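Local coordinates for protein putative phosphosugar isomerase (Clostridium difficile, PDB 3G68) that is a double-SIS-domain protein that probably binds phosphorylated sugars and may act as a phosphosugar isomerase, at residues B[42-47]-B[223-228]; B[212-217]-B[260-265]; B[241-246]-B[266-271]. All coordinates share one frame; numbering follows the deposited sequence. Where two conformers were deposited one is given.

Interaction 1 of 3, residues B[42-47]-B[223-228]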
ATOM      1  N   SER B  42      15.587  59.799   2.820  1.00 17.81           N
ATOM      2  CA  SER B  42      16.106  60.136   4.133  1.00 18.46           C
ATOM      3  C   SER B  42      16.039  58.943   5.087  1.00 17.39           C
ATOM      4  O   SER B  42      15.263  58.025   4.879  1.00 16.44           O
ATOM      5  CB  SER B  42      15.300  61.286   4.741  1.00 19.50           C
ATOM      6  OG  SER B  42      15.218  62.359   3.836  1.00 25.04           O
ATOM      7  N   GLY B  43      16.830  58.989   6.149  1.00 16.00           N
ATOM      8  CA  GLY B  43      16.830  57.943   7.185  1.00 17.18           C
ATOM      9  C   GLY B  43      16.755  56.509   6.679  1.00 15.56           C
ATOM     10  O   GLY B  43      17.571  56.112   5.864  1.00 15.79           O
ATOM     11  N   THR B  44      15.751  55.758   7.138  1.00 15.56           N
ATOM     12  CA  THR B  44      15.534  54.361   6.734  1.00 16.98           C
ATOM     13  C   THR B  44      15.425  54.159   5.220  1.00 17.12           C
ATOM     14  O   THR B  44      15.871  53.124   4.692  1.00 18.15           O
ATOM     15  CB  THR B  44      14.310  53.802   7.510  1.00 17.93           C
ATOM     16  OG1 THR B  44      14.603  53.899   8.915  1.00 13.10           O
ATOM     17  CG2 THR B  44      13.979  52.352   7.142  1.00 16.78           C
ATOM     18  N   SER B  45      14.850  55.142   4.517  1.00 17.83           N
ATOM     19  CA  SER B  45      14.763  55.090   3.053  1.00 16.85           C
ATOM     20  C   SER B  45      16.174  55.193   2.473  1.00 16.46           C
ATOM     21  O   SER B  45      16.554  54.388   1.607  1.00 16.41           O
ATOM     22  CB  SER B  45      13.837  56.167   2.513  1.00 19.40           C
ATOM     23  OG  SER B  45      12.514  55.866   2.898  1.00 17.97           O
ATOM     24  N   TYR B  46      16.984  56.117   3.002  1.00 15.24           N
ATOM     25  CA  TYR B  46      18.394  56.200   2.611  1.00 13.88           C
ATOM     26  C   TYR B  46      19.072  54.862   2.817  1.00 13.97           C
ATOM     27  O   TYR B  46      19.763  54.381   1.921  1.00 15.49           O
ATOM     28  CB  TYR B  46      19.174  57.291   3.363  1.00 14.41           C
ATOM     29  CG  TYR B  46      20.633  57.368   2.939  1.00 16.13           C
ATOM     30  CD1 TYR B  46      20.980  57.725   1.648  1.00 17.88           C
ATOM     31  CD2 TYR B  46      21.656  57.078   3.837  1.00 15.78           C
ATOM     32  CE1 TYR B  46      22.311  57.766   1.245  1.00 15.76           C
ATOM     33  CE2 TYR B  46      22.978  57.136   3.450  1.00 17.96           C
ATOM     34  CZ  TYR B  46      23.300  57.469   2.174  1.00 17.07           C
ATOM     35  OH  TYR B  46      24.617  57.513   1.827  1.00 21.53           O
ATOM     36  N   HIS B  47      18.852  54.235   3.973  1.00 13.17           N
ATOM     37  CA  HIS B  47      19.515  52.959   4.286  1.00 12.76           C
ATOM     38  C   HIS B  47      19.147  51.842   3.326  1.00 12.84           C
ATOM     39  O   HIS B  47      19.965  50.974   3.065  1.00 13.10           O
ATOM     40  CB  HIS B  47      19.272  52.503   5.738  1.00 11.24           C
ATOM     41  CG  HIS B  47      19.752  53.488   6.779  1.00 10.72           C
ATOM     42  ND1 HIS B  47      19.114  53.663   7.992  1.00  9.91           N
ATOM     43  CD2 HIS B  47      20.754  54.400   6.749  1.00  8.15           C
ATOM     44  CE1 HIS B  47      19.743  54.603   8.687  1.00 14.39           C
ATOM     45  NE2 HIS B  47      20.738  55.073   7.953  1.00  9.05           N
ATOM     46  N   THR B 223      23.486  47.758   8.907  1.00  8.26           N
ATOM     47  CA  THR B 223      24.197  48.151  10.153  1.00  7.78           C
ATOM     48  C   THR B 223      23.776  49.544  10.573  1.00  9.12           C
ATOM     49  O   THR B 223      23.462  49.772  11.717  1.00  8.73           O
ATOM     50  CB  THR B 223      25.721  48.031   9.973  1.00  8.10           C
ATOM     51  OG1 THR B 223      26.005  46.663   9.619  1.00 11.03           O
ATOM     52  CG2 THR B 223      26.489  48.409  11.251  1.00  9.97           C
ATOM     53  N   LEU B 224      23.736  50.472   9.616  1.00  8.74           N
ATOM     54  CA  LEU B 224      23.258  51.830   9.848  1.00  8.36           C
ATOM     55  C   LEU B 224      21.776  51.860  10.265  1.00  6.36           C
ATOM     56  O   LEU B 224      21.380  52.624  11.149  1.00  6.76           O
ATOM     57  CB  LEU B 224      23.448  52.661   8.586  1.00  8.97           C
ATOM     58  CG  LEU B 224      24.869  52.909   8.130  1.00  9.67           C
ATOM     59  CD1 LEU B 224      24.835  53.760   6.805  1.00 10.65           C
ATOM     60  CD2 LEU B 224      25.643  53.643   9.250  1.00 10.09           C
ATOM     61  N   GLU B 225      20.968  51.018   9.647  1.00  7.62           N
ATOM     62  CA  GLU B 225      19.525  50.951   9.965  1.00  8.49           C
ATOM     63  C   GLU B 225      19.294  50.404  11.361  1.00  8.00           C
ATOM     64  O   GLU B 225      18.491  50.953  12.113  1.00  8.80           O
ATOM     65  CB  GLU B 225      18.767  50.120   8.930  1.00  7.56           C
ATOM     66  CG  GLU B 225      17.313  49.841   9.256  1.00 11.02           C
ATOM     67  CD  GLU B 225      16.451  51.079   9.427  1.00  9.86           C
ATOM     68  OE1 GLU B 225      16.890  52.196   9.053  1.00 12.62           O
ATOM     69  OE2 GLU B 225      15.299  50.894   9.901  1.00 13.32           O
ATOM     70  N   ALA B 226      20.022  49.349  11.704  1.00  8.10           N
ATOM     71  CA  ALA B 226      19.947  48.746  13.041  1.00  9.31           C
ATOM     72  C   ALA B 226      20.305  49.772  14.115  1.00  7.17           C
ATOM     73  O   ALA B 226      19.633  49.893  15.130  1.00  8.10           O
ATOM     74  CB  ALA B 226      20.878  47.518  13.122  1.00  8.05           C
ATOM     75  N   ALA B 227      21.354  50.529  13.862  1.00  7.57           N
ATOM     76  CA  ALA B 227      21.795  51.562  14.781  1.00  7.35           C
ATOM     77  C   ALA B 227      20.717  52.644  14.921  1.00  7.89           C
ATOM     78  O   ALA B 227      20.389  53.022  16.045  1.00  9.76           O
ATOM     79  CB  ALA B 227      23.133  52.149  14.325  1.00  6.16           C
ATOM     80  N   LEU B 228      20.148  53.138  13.824  1.00 10.20           N
ATOM     81  CA  LEU B 228      19.103  54.192  13.911  1.00  9.71           C
ATOM     82  C   LEU B 228      17.868  53.691  14.670  1.00 10.16           C
ATOM     83  O   LEU B 228      17.328  54.418  15.492  1.00  8.46           O
ATOM     84  CB  LEU B 228      18.670  54.687  12.519  1.00 10.93           C
ATOM     85  CG  LEU B 228      17.535  55.704  12.411  1.00 11.99           C
ATOM     86  CD1 LEU B 228      17.869  57.013  13.207  1.00  8.26           C
ATOM     87  CD2 LEU B 228      17.163  56.009  10.910  1.00 10.12           C
TER

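Interaction 2 of 3, residues B[212-217]-B[260-265]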
ATOM      1  N   ARG B 212      27.228  50.331  20.106  1.00  7.60           N
ATOM      2  CA  ARG B 212      27.851  50.430  18.806  1.00  7.99           C
ATOM      3  C   ARG B 212      27.626  49.084  18.100  1.00  9.35           C
ATOM      4  O   ARG B 212      27.622  48.054  18.747  1.00 10.40           O
ATOM      5  CB  ARG B 212      29.345  50.774  18.912  1.00  7.11           C
ATOM      6  CG  ARG B 212      29.549  52.186  19.387  1.00 11.03           C
ATOM      7  CD  ARG B 212      31.012  52.561  19.299  1.00 11.29           C
ATOM      8  NE  ARG B 212      31.222  53.913  19.782  1.00  9.34           N
ATOM      9  CZ  ARG B 212      31.398  54.234  21.048  1.00  6.59           C
ATOM     10  NH1 ARG B 212      31.445  53.304  22.007  1.00 13.97           N
ATOM     11  NH2 ARG B 212      31.556  55.514  21.372  1.00 12.26           N
ATOM     12  N   ILE B 213      27.332  49.110  16.812  1.00  9.33           N
ATOM     13  CA  ILE B 213      27.143  47.884  16.018  1.00 10.08           C
ATOM     14  C   ILE B 213      28.301  47.872  15.021  1.00 10.19           C
ATOM     15  O   ILE B 213      28.600  48.904  14.410  1.00  9.56           O
ATOM     16  CB  ILE B 213      25.803  47.856  15.254  1.00 11.28           C
ATOM     17  CG1 ILE B 213      24.639  48.062  16.214  1.00 11.28           C
ATOM     18  CG2 ILE B 213      25.640  46.516  14.492  1.00  6.91           C
ATOM     19  CD1 ILE B 213      23.278  48.196  15.489  1.00 12.87           C
ATOM     20  N   ILE B 214      28.972  46.724  14.890  1.00 10.21           N
ATOM     21  CA  ILE B 214      30.066  46.564  13.931  1.00 11.26           C
ATOM     22  C   ILE B 214      29.617  45.503  12.926  1.00 12.05           C
ATOM     23  O   ILE B 214      29.285  44.369  13.331  1.00  9.67           O
ATOM     24  CB  ILE B 214      31.375  46.118  14.602  1.00  9.02           C
ATOM     25  CG1 ILE B 214      31.730  47.041  15.771  1.00 10.52           C
ATOM     26  CG2 ILE B 214      32.508  46.028  13.573  1.00  9.72           C
ATOM     27  CD1 ILE B 214      32.964  46.626  16.504  1.00  6.94           C
ATOM     28  N   GLY B 215      29.552  45.885  11.646  1.00 10.48           N
ATOM     29  CA  GLY B 215      29.117  44.991  10.560  1.00 10.76           C
ATOM     30  C   GLY B 215      30.149  44.843   9.449  1.00 12.10           C
ATOM     31  O   GLY B 215      31.132  45.578   9.391  1.00 12.50           O
ATOM     32  N   HIS B 216      29.915  43.866   8.574  1.00 12.14           N
ATOM     33  CA  HIS B 216      30.707  43.689   7.370  1.00 13.74           C
ATOM     34  C   HIS B 216      30.176  44.663   6.297  1.00 11.21           C
ATOM     35  O   HIS B 216      28.998  45.022   6.329  1.00 11.51           O
ATOM     36  CB  HIS B 216      30.593  42.239   6.863  1.00 13.19           C
ATOM     37  CG  HIS B 216      31.475  41.940   5.686  1.00 15.57           C
ATOM     38  ND1 HIS B 216      31.062  42.130   4.391  1.00 10.38           N
ATOM     39  CD2 HIS B 216      32.750  41.492   5.612  1.00 12.78           C
ATOM     40  CE1 HIS B 216      32.034  41.789   3.564  1.00 16.35           C
ATOM     41  NE2 HIS B 216      33.071  41.399   4.279  1.00 13.49           N
ATOM     42  N   SER B 217      31.019  45.047   5.327  1.00 10.08           N
ATOM     43  CA  SER B 217      30.589  45.955   4.253  1.00 10.22           C
ATOM     44  C   SER B 217      29.344  45.474   3.476  1.00 10.84           C
ATOM     45  O   SER B 217      28.552  46.295   3.023  1.00  9.47           O
ATOM     46  CB  SER B 217      31.736  46.245   3.262  1.00 12.66           C
ATOM     47  OG  SER B 217      32.331  45.059   2.774  1.00 10.06           O
ATOM     48  N   ILE B 260      28.337  46.415  22.588  1.00 10.83           N
ATOM     49  CA  ILE B 260      28.721  46.211  21.175  0.50  9.50           C
ATOM     50  C   ILE B 260      28.065  44.965  20.614  1.00  9.08           C
ATOM     51  O   ILE B 260      28.089  43.891  21.227  1.00  9.48           O
ATOM     52  CB  ILE B 260      30.257  46.080  20.895  0.50  9.04           C
ATOM     53  CG1 ILE B 260      31.057  47.186  21.568  0.50 10.97           C
ATOM     54  CG2 ILE B 260      30.529  46.130  19.383  0.50  8.89           C
ATOM     55  CD1 ILE B 260      31.293  46.938  22.997  0.50 10.80           C
ATOM     56  N   PHE B 261      27.437  45.141  19.441  1.00  8.58           N
ATOM     57  CA  PHE B 261      26.815  44.062  18.678  1.00  9.59           C
ATOM     58  C   PHE B 261      27.702  43.870  17.456  1.00 10.41           C
ATOM     59  O   PHE B 261      27.976  44.855  16.740  1.00  9.91           O
ATOM     60  CB  PHE B 261      25.406  44.394  18.229  1.00  9.42           C
ATOM     61  CG  PHE B 261      24.449  44.448  19.342  1.00  8.01           C
ATOM     62  CD1 PHE B 261      23.929  43.268  19.867  1.00  9.30           C
ATOM     63  CD2 PHE B 261      24.091  45.652  19.914  1.00  9.01           C
ATOM     64  CE1 PHE B 261      23.056  43.281  20.925  1.00 11.47           C
ATOM     65  CE2 PHE B 261      23.179  45.685  20.986  1.00 16.49           C
ATOM     66  CZ  PHE B 261      22.662  44.497  21.488  1.00 13.46           C
ATOM     67  N   ILE B 262      28.184  42.642  17.262  1.00  9.84           N
ATOM     68  CA  ILE B 262      28.994  42.294  16.089  1.00 11.50           C
ATOM     69  C   ILE B 262      28.146  41.402  15.171  1.00 11.63           C
ATOM     70  O   ILE B 262      27.714  40.316  15.560  1.00 12.18           O
ATOM     71  CB  ILE B 262      30.336  41.628  16.467  1.00 11.69           C
ATOM     72  CG1 ILE B 262      31.159  42.620  17.339  1.00 16.44           C
ATOM     73  CG2 ILE B 262      31.128  41.268  15.195  1.00 13.73           C
ATOM     74  CD1 ILE B 262      32.601  42.201  17.677  1.00 16.34           C
ATOM     75  N   LEU B 263      27.889  41.904  13.968  1.00 12.02           N
ATOM     76  CA  LEU B 263      27.127  41.191  12.938  1.00 11.59           C
ATOM     77  C   LEU B 263      28.200  40.499  12.098  1.00 12.68           C
ATOM     78  O   LEU B 263      28.843  41.126  11.266  1.00 12.69           O
ATOM     79  CB  LEU B 263      26.311  42.193  12.125  1.00  9.82           C
ATOM     80  CG  LEU B 263      25.327  43.070  12.916  1.00 10.39           C
ATOM     81  CD1 LEU B 263      24.525  43.975  11.928  1.00  9.19           C
ATOM     82  CD2 LEU B 263      24.401  42.196  13.729  1.00 10.63           C
ATOM     83  N   ASP B 264      28.427  39.225  12.391  1.00 14.25           N
ATOM     84  CA  ASP B 264      29.517  38.449  11.806  1.00 15.35           C
ATOM     85  C   ASP B 264      29.048  37.630  10.594  1.00 14.33           C
ATOM     86  O   ASP B 264      28.435  36.565  10.729  1.00 13.32           O
ATOM     87  CB  ASP B 264      30.157  37.563  12.882  1.00 16.43           C
ATOM     88  CG  ASP B 264      31.266  36.663  12.329  1.00 17.86           C
ATOM     89  OD1 ASP B 264      31.809  36.954  11.239  1.00 18.98           O
ATOM     90  OD2 ASP B 264      31.579  35.657  12.992  1.00 22.19           O
ATOM     91  N   THR B 265      29.389  38.116   9.405  1.00 16.02           N
ATOM     92  CA  THR B 265      28.977  37.440   8.152  1.00 15.62           C
ATOM     93  C   THR B 265      29.894  36.297   7.711  1.00 17.20           C
ATOM     94  O   THR B 265      29.618  35.649   6.694  1.00 16.78           O
ATOM     95  CB  THR B 265      28.825  38.421   6.989  1.00 14.31           C
ATOM     96  OG1 THR B 265      30.108  38.932   6.628  1.00 14.33           O
ATOM     97  CG2 THR B 265      27.864  39.562   7.344  1.00 12.46           C
TER

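Interaction 3 of 3, residues B[241-246]-B[266-271]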
ATOM      1  N   TYR B 241      28.925  50.898  12.450  1.00  9.51           N
ATOM      2  CA  TYR B 241      30.207  51.038  11.747  1.00 11.82           C
ATOM      3  C   TYR B 241      30.531  49.808  10.927  1.00 12.41           C
ATOM      4  O   TYR B 241      30.231  48.682  11.345  1.00 11.73           O
ATOM      5  CB  TYR B 241      31.359  51.122  12.767  1.00 12.20           C
ATOM      6  CG  TYR B 241      31.231  52.253  13.757  1.00 14.51           C
ATOM      7  CD1 TYR B 241      30.505  52.079  14.937  1.00 14.00           C
ATOM      8  CD2 TYR B 241      31.796  53.481  13.519  1.00 15.99           C
ATOM      9  CE1 TYR B 241      30.371  53.096  15.860  1.00 11.63           C
ATOM     10  CE2 TYR B 241      31.656  54.536  14.450  1.00 17.23           C
ATOM     11  CZ  TYR B 241      30.926  54.321  15.616  1.00 15.95           C
ATOM     12  OH  TYR B 241      30.775  55.315  16.528  1.00 16.15           O
ATOM     13  N   GLU B 242      31.163  50.011   9.768  1.00 14.61           N
ATOM     14  CA  GLU B 242      31.751  48.873   9.034  1.00 13.74           C
ATOM     15  C   GLU B 242      33.029  48.472   9.834  1.00 14.19           C
ATOM     16  O   GLU B 242      33.630  49.301  10.533  1.00 14.07           O
ATOM     17  CB  GLU B 242      31.987  49.240   7.554  1.00 14.61           C
ATOM     18  CG  GLU B 242      32.687  48.166   6.663  1.00 14.56           C
ATOM     19  CD  GLU B 242      34.196  48.156   6.810  1.00 18.64           C
ATOM     20  OE1 GLU B 242      34.763  49.218   7.110  1.00 17.86           O
ATOM     21  OE2 GLU B 242      34.824  47.089   6.657  1.00 13.82           O
ATOM     22  N   PHE B 243      33.434  47.205   9.733  1.00 11.51           N
ATOM     23  CA  PHE B 243      34.549  46.630  10.497  1.00 12.72           C
ATOM     24  C   PHE B 243      35.866  47.406  10.407  1.00 14.23           C
ATOM     25  O   PHE B 243      36.464  47.772  11.426  1.00 12.46           O
ATOM     26  CB  PHE B 243      34.778  45.177  10.029  1.00 12.86           C
ATOM     27  CG  PHE B 243      35.668  44.379  10.912  1.00 13.63           C
ATOM     28  CD1 PHE B 243      37.041  44.387  10.723  1.00 14.70           C
ATOM     29  CD2 PHE B 243      35.146  43.606  11.932  1.00 19.04           C
ATOM     30  CE1 PHE B 243      37.884  43.643  11.555  1.00 16.10           C
ATOM     31  CE2 PHE B 243      35.992  42.846  12.755  1.00 14.17           C
ATOM     32  CZ  PHE B 243      37.362  42.880  12.558  1.00 17.66           C
ATOM     33  N   GLU B 244      36.312  47.639   9.180  1.00 15.52           N
ATOM     34  CA  GLU B 244      37.535  48.416   8.956  1.00 18.07           C
ATOM     35  C   GLU B 244      37.486  49.827   9.521  1.00 17.98           C
ATOM     36  O   GLU B 244      38.464  50.251  10.139  1.00 18.86           O
ATOM     37  CB  GLU B 244      37.935  48.462   7.487  1.00 19.67           C
ATOM     38  CG  GLU B 244      39.009  47.468   7.119  1.00 26.18           C
ATOM     39  CD  GLU B 244      40.337  47.791   7.729  1.00 27.99           C
ATOM     40  OE1 GLU B 244      41.056  46.835   8.039  1.00 34.18           O
ATOM     41  OE2 GLU B 244      40.667  48.979   7.935  1.00 33.94           O
ATOM     42  N   GLU B 245      36.379  50.540   9.306  1.00 18.21           N
ATOM     43  CA  GLU B 245      36.268  51.910   9.807  1.00 19.98           C
ATOM     44  C   GLU B 245      36.290  51.962  11.331  1.00 17.63           C
ATOM     45  O   GLU B 245      36.848  52.901  11.908  1.00 18.01           O
ATOM     46  CB  GLU B 245      35.062  52.677   9.250  1.00 21.20           C
ATOM     47  CG  GLU B 245      33.701  52.171   9.661  1.00 25.98           C
ATOM     48  CD  GLU B 245      32.590  53.212   9.603  1.00 24.36           C
ATOM     49  OE1 GLU B 245      32.773  54.332  10.145  1.00 32.13           O
ATOM     50  OE2 GLU B 245      31.508  52.864   9.076  1.00 18.19           O
ATOM     51  N   PHE B 246      35.741  50.941  11.990  1.00 14.03           N
ATOM     52  CA  PHE B 246      35.794  50.889  13.449  1.00 12.82           C
ATOM     53  C   PHE B 246      37.259  50.857  13.916  1.00 12.88           C
ATOM     54  O   PHE B 246      37.625  51.467  14.905  1.00 13.20           O
ATOM     55  CB  PHE B 246      35.043  49.674  13.977  1.00 11.10           C
ATOM     56  CG  PHE B 246      35.033  49.576  15.463  1.00 10.46           C
ATOM     57  CD1 PHE B 246      36.056  48.917  16.137  1.00 11.33           C
ATOM     58  CD2 PHE B 246      33.983  50.133  16.200  1.00 12.75           C
ATOM     59  CE1 PHE B 246      36.030  48.810  17.504  1.00 11.06           C
ATOM     60  CE2 PHE B 246      33.943  50.049  17.582  1.00  9.07           C
ATOM     61  CZ  PHE B 246      34.959  49.372  18.248  1.00 12.73           C
ATOM     62  N   GLY B 266      30.952  36.041   8.475  1.00 17.30           N
ATOM     63  CA  GLY B 266      31.860  34.957   8.189  1.00 20.26           C
ATOM     64  C   GLY B 266      32.909  35.255   7.124  1.00 20.40           C
ATOM     65  O   GLY B 266      33.654  34.353   6.761  1.00 21.47           O
ATOM     66  N   LYS B 267      32.969  36.492   6.619  1.00 20.63           N
ATOM     67  CA  LYS B 267      33.965  36.902   5.605  1.00 20.97           C
ATOM     68  C   LYS B 267      35.144  37.649   6.215  1.00 21.07           C
ATOM     69  O   LYS B 267      36.071  38.019   5.500  1.00 23.00           O
ATOM     70  CB  LYS B 267      33.329  37.786   4.534  1.00 21.15           C
ATOM     71  CG  LYS B 267      32.388  37.062   3.611  1.00 24.11           C
ATOM     72  CD  LYS B 267      31.621  38.010   2.660  1.00 24.99           C
ATOM     73  CE  LYS B 267      32.379  38.415   1.405  1.00 30.68           C
ATOM     74  NZ  LYS B 267      31.417  38.853   0.326  1.00 27.65           N
ATOM     75  N   GLU B 268      35.135  37.869   7.523  1.00 20.85           N
ATOM     76  CA  GLU B 268      36.196  38.636   8.172  1.00 21.09           C
ATOM     77  C   GLU B 268      36.996  37.780   9.152  1.00 20.84           C
ATOM     78  O   GLU B 268      36.553  37.557  10.274  1.00 19.88           O
ATOM     79  CB  GLU B 268      35.591  39.849   8.884  1.00 21.39           C
ATOM     80  CG  GLU B 268      36.616  40.698   9.642  1.00 23.29           C
ATOM     81  CD  GLU B 268      37.779  41.126   8.762  1.00 27.30           C
ATOM     82  OE1 GLU B 268      37.574  42.003   7.893  1.00 29.42           O
ATOM     83  OE2 GLU B 268      38.890  40.581   8.943  1.00 21.02           O
ATOM     84  N   PRO B 269      38.207  37.336   8.750  1.00 21.78           N
ATOM     85  CA  PRO B 269      38.955  36.464   9.658  1.00 22.04           C
ATOM     86  C   PRO B 269      39.402  37.102  10.977  1.00 20.68           C
ATOM     87  O   PRO B 269      39.641  36.375  11.928  1.00 21.45           O
ATOM     88  CB  PRO B 269      40.143  36.001   8.811  1.00 23.01           C
ATOM     89  CG  PRO B 269      40.297  37.035   7.790  1.00 23.66           C
ATOM     90  CD  PRO B 269      38.926  37.537   7.482  1.00 22.33           C
ATOM     91  N   ARG B 270      39.475  38.434  11.040  1.00 19.23           N
ATOM     92  CA  ARG B 270      39.852  39.131  12.272  1.00 18.17           C
ATOM     93  C   ARG B 270      38.727  39.268  13.334  1.00 18.05           C
ATOM     94  O   ARG B 270      38.986  39.784  14.410  1.00 19.04           O
ATOM     95  CB  ARG B 270      40.435  40.499  11.928  1.00 18.81           C
ATOM     96  CG  ARG B 270      41.756  40.431  11.138  1.00 17.03           C
ATOM     97  CD  ARG B 270      42.221  41.852  10.735  1.00 18.62           C
ATOM     98  NE  ARG B 270      41.289  42.416   9.759  1.00 17.77           N
ATOM     99  CZ  ARG B 270      41.251  43.686   9.356  1.00 17.90           C
ATOM    100  NH1 ARG B 270      42.104  44.590   9.814  1.00 17.18           N
ATOM    101  NH2 ARG B 270      40.321  44.039   8.467  1.00 26.93           N
ATOM    102  N   VAL B 271      37.512  38.773  13.067  1.00 18.52           N
ATOM    103  CA  VAL B 271      36.400  38.922  14.023  1.00 17.70           C
ATOM    104  C   VAL B 271      36.689  38.314  15.386  1.00 17.06           C
ATOM    105  O   VAL B 271      36.356  38.915  16.403  1.00 15.65           O
ATOM    106  CB  VAL B 271      35.039  38.378  13.487  1.00 17.89           C
ATOM    107  CG1 VAL B 271      33.996  38.386  14.574  1.00 22.43           C
ATOM    108  CG2 VAL B 271      34.553  39.222  12.342  1.00 23.40           C
TER

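Interaction 1 of 3, residues B[42-47]-B[223-228]
His-47 and Thr-44 both donate to one carboxylate oxygen, OE1 of Glu-225. His-47 ND1 lies 2.9 Å from Glu-225 OE1 with an N-H...O angle of 174°; the oxygen is within 1° of the ring plane and offers its anti lone pair. Thr-44 OG1 donates at 2.9 Å to the syn lone pair of the same Glu-225 OE1. Glu-225 CG is anti to the backbone N, and the bend at chi2 (59°) turns CD toward helix 43-59. Lys-229 adds a salt bridge to Glu-225 OE2 and is also hydrogen-bonded to Thr-44 OG1.

Leu-224 and Leu-228 add apolar contacts to the imidazole. Leu-224 CB stands 3.9 Å from the His-47 ring centroid, a CH-pi contact, and Leu-228 CD2 approaches His-47 CE1 obliquely at 3.7 Å. A carbonyl, Gly-43 O, lies over the opposite face.

The helices run nearly antiparallel, axes 9.4 Å apart, and join the N-terminal SIS domain to the C-terminal one. A bound citrate, probably from the crystallisation liquor, accepts from Thr-44 N, so the contact borders what may be a ligand pocket. Gripped at both oxygens, the Glu-225 carboxylate would be restrained in rotation, and its nearly straight in-plane bond is consistent with orienting the imidazole.

Interaction 2 of 3, residues B[212-217]-B[260-265]
Ile-214 and Ile-260 lie side by side and point the same way, with Ile-214 CD1 3.8 Å from Ile-260 CG2 in the conformer given for Ile-260, one of two deposited. This methyl contact is diagonal across the strand pair, because Ile-214 is bridged to Ile-262 and Ile-260 to Arg-212. All four of these residues send CB to one face of the sheet. In the same conformer Ile-260 CG2, anti to its own backbone N, also rests against Arg-212 O. On the other face Ile-213 and Leu-263 meet at a slant: Ile-213 CG2 touches Leu-263 CD1 at 3.8 Å, and Phe-261 lies on this face too, its CB near Ile-213 CG1 while the ring leads away to meet Phe-286.

Between these two faces runs a parallel ladder, the axes 4.7 Å apart and 16° from parallel. Its bonds are Phe-261 N to Arg-212 O (3.0 Å), Ile-214 N to Phe-261 O (2.8 Å) and Leu-263 N to Ile-214 O (2.9 Å), with N-H...O angles of about 165°. Strands 210-215 and 258-264 are neighbours in a five-stranded parallel sheet of order 2-1-3-4-5, first and third in chain order, the alpha/beta layout of a SIS domain. Helix 220-234 packs on the Ile-213 face, and helices 243-250 and 271-279 on the Ile-214 face.

Beyond the ladder the strands diverge, and His-216 and Thr-265 cross at about a right angle. Thr-265 OG1 sits 3.4 Å from both CB and CG of His-216, coming obliquely to the ring. His-216 ND1 accepts from Asp-218 N. The backbone nitrogen of His-216 is buried without a polar partner in the model.

Interaction 3 of 3, residues B[241-246]-B[266-271]
Phe-243 presents one ring face to Glu-268, from a position just after the residue that caps its helix. Glu-242 ends strand 238-242 and stands at the N-cap of helix 243-250, its OE1 accepting from Glu-245 N at 3.0 Å while Glu-245 OE2 accepts from Glu-242 N, a reciprocal capping box.

At Phe-243, CG is anti to the backbone N (chi1 -167°), which points it toward loop 266-271. Glu-268 CG sits over the ring centre, 3.6 Å from the Phe-243 centroid and 7° off the normal, a CH-pi contact. The Glu-268 carboxylate lies nearly flat to the ring, their planes 10° apart. Arg-270 CB comes obliquely to Phe-243 CZ at 3.9 Å, as does Val-271 CG2 to Phe-243 CE2, and Phe-243 CE1 stands over one face of the guanidinium toward its rim.

The loop joins strand 258-264 to helix 271-279, as beta-alpha connections do in the parallel alpha/beta sheet of a SIS domain. A type I turn, Glu-268 to Val-271, carries it into the helix, and Glu-268 OE2 caps it by accepting from Arg-270 N on its anti lone pair.

Glu-244 forms a salt bridge in which its OE1 takes both end nitrogens of Arg-270, NH2 at 2.9 Å and NH1 at 3.0 Å. A second salt bridge, Arg-270 NE to Glu-268 OE2 at 3.1 Å, completes a network of the three residues in which the guanidinium would be expected to offset the like charges of the carboxylates. Glu-244 OE1 lies in the guanidinium plane, whereas NE meets Glu-268 OE2 from above that carboxylate's plane.

How the interactions relate
From the N terminus, helix 43-59 in the first half of the chain is the earliest element involved, and interaction 1 closes a long loop when it meets helix 220-234, bringing the two halves together. Strand 210-215 has begun inside that loop, so interaction 2, which ends at strand 258-264, crosses interaction 1. Interaction 3 opens after interaction 1 has closed, starts before the second segment of interaction 2 and finishes after it, and so crosses interaction 2. Ala-226 and Ala-227 pack against Ile-213, joining interaction 1 to the sheet. Tyr-241, on the strand beside 210-215, probably hydrogen-bonds Ile-213 and Gly-215, coupling interactions 2 and 3.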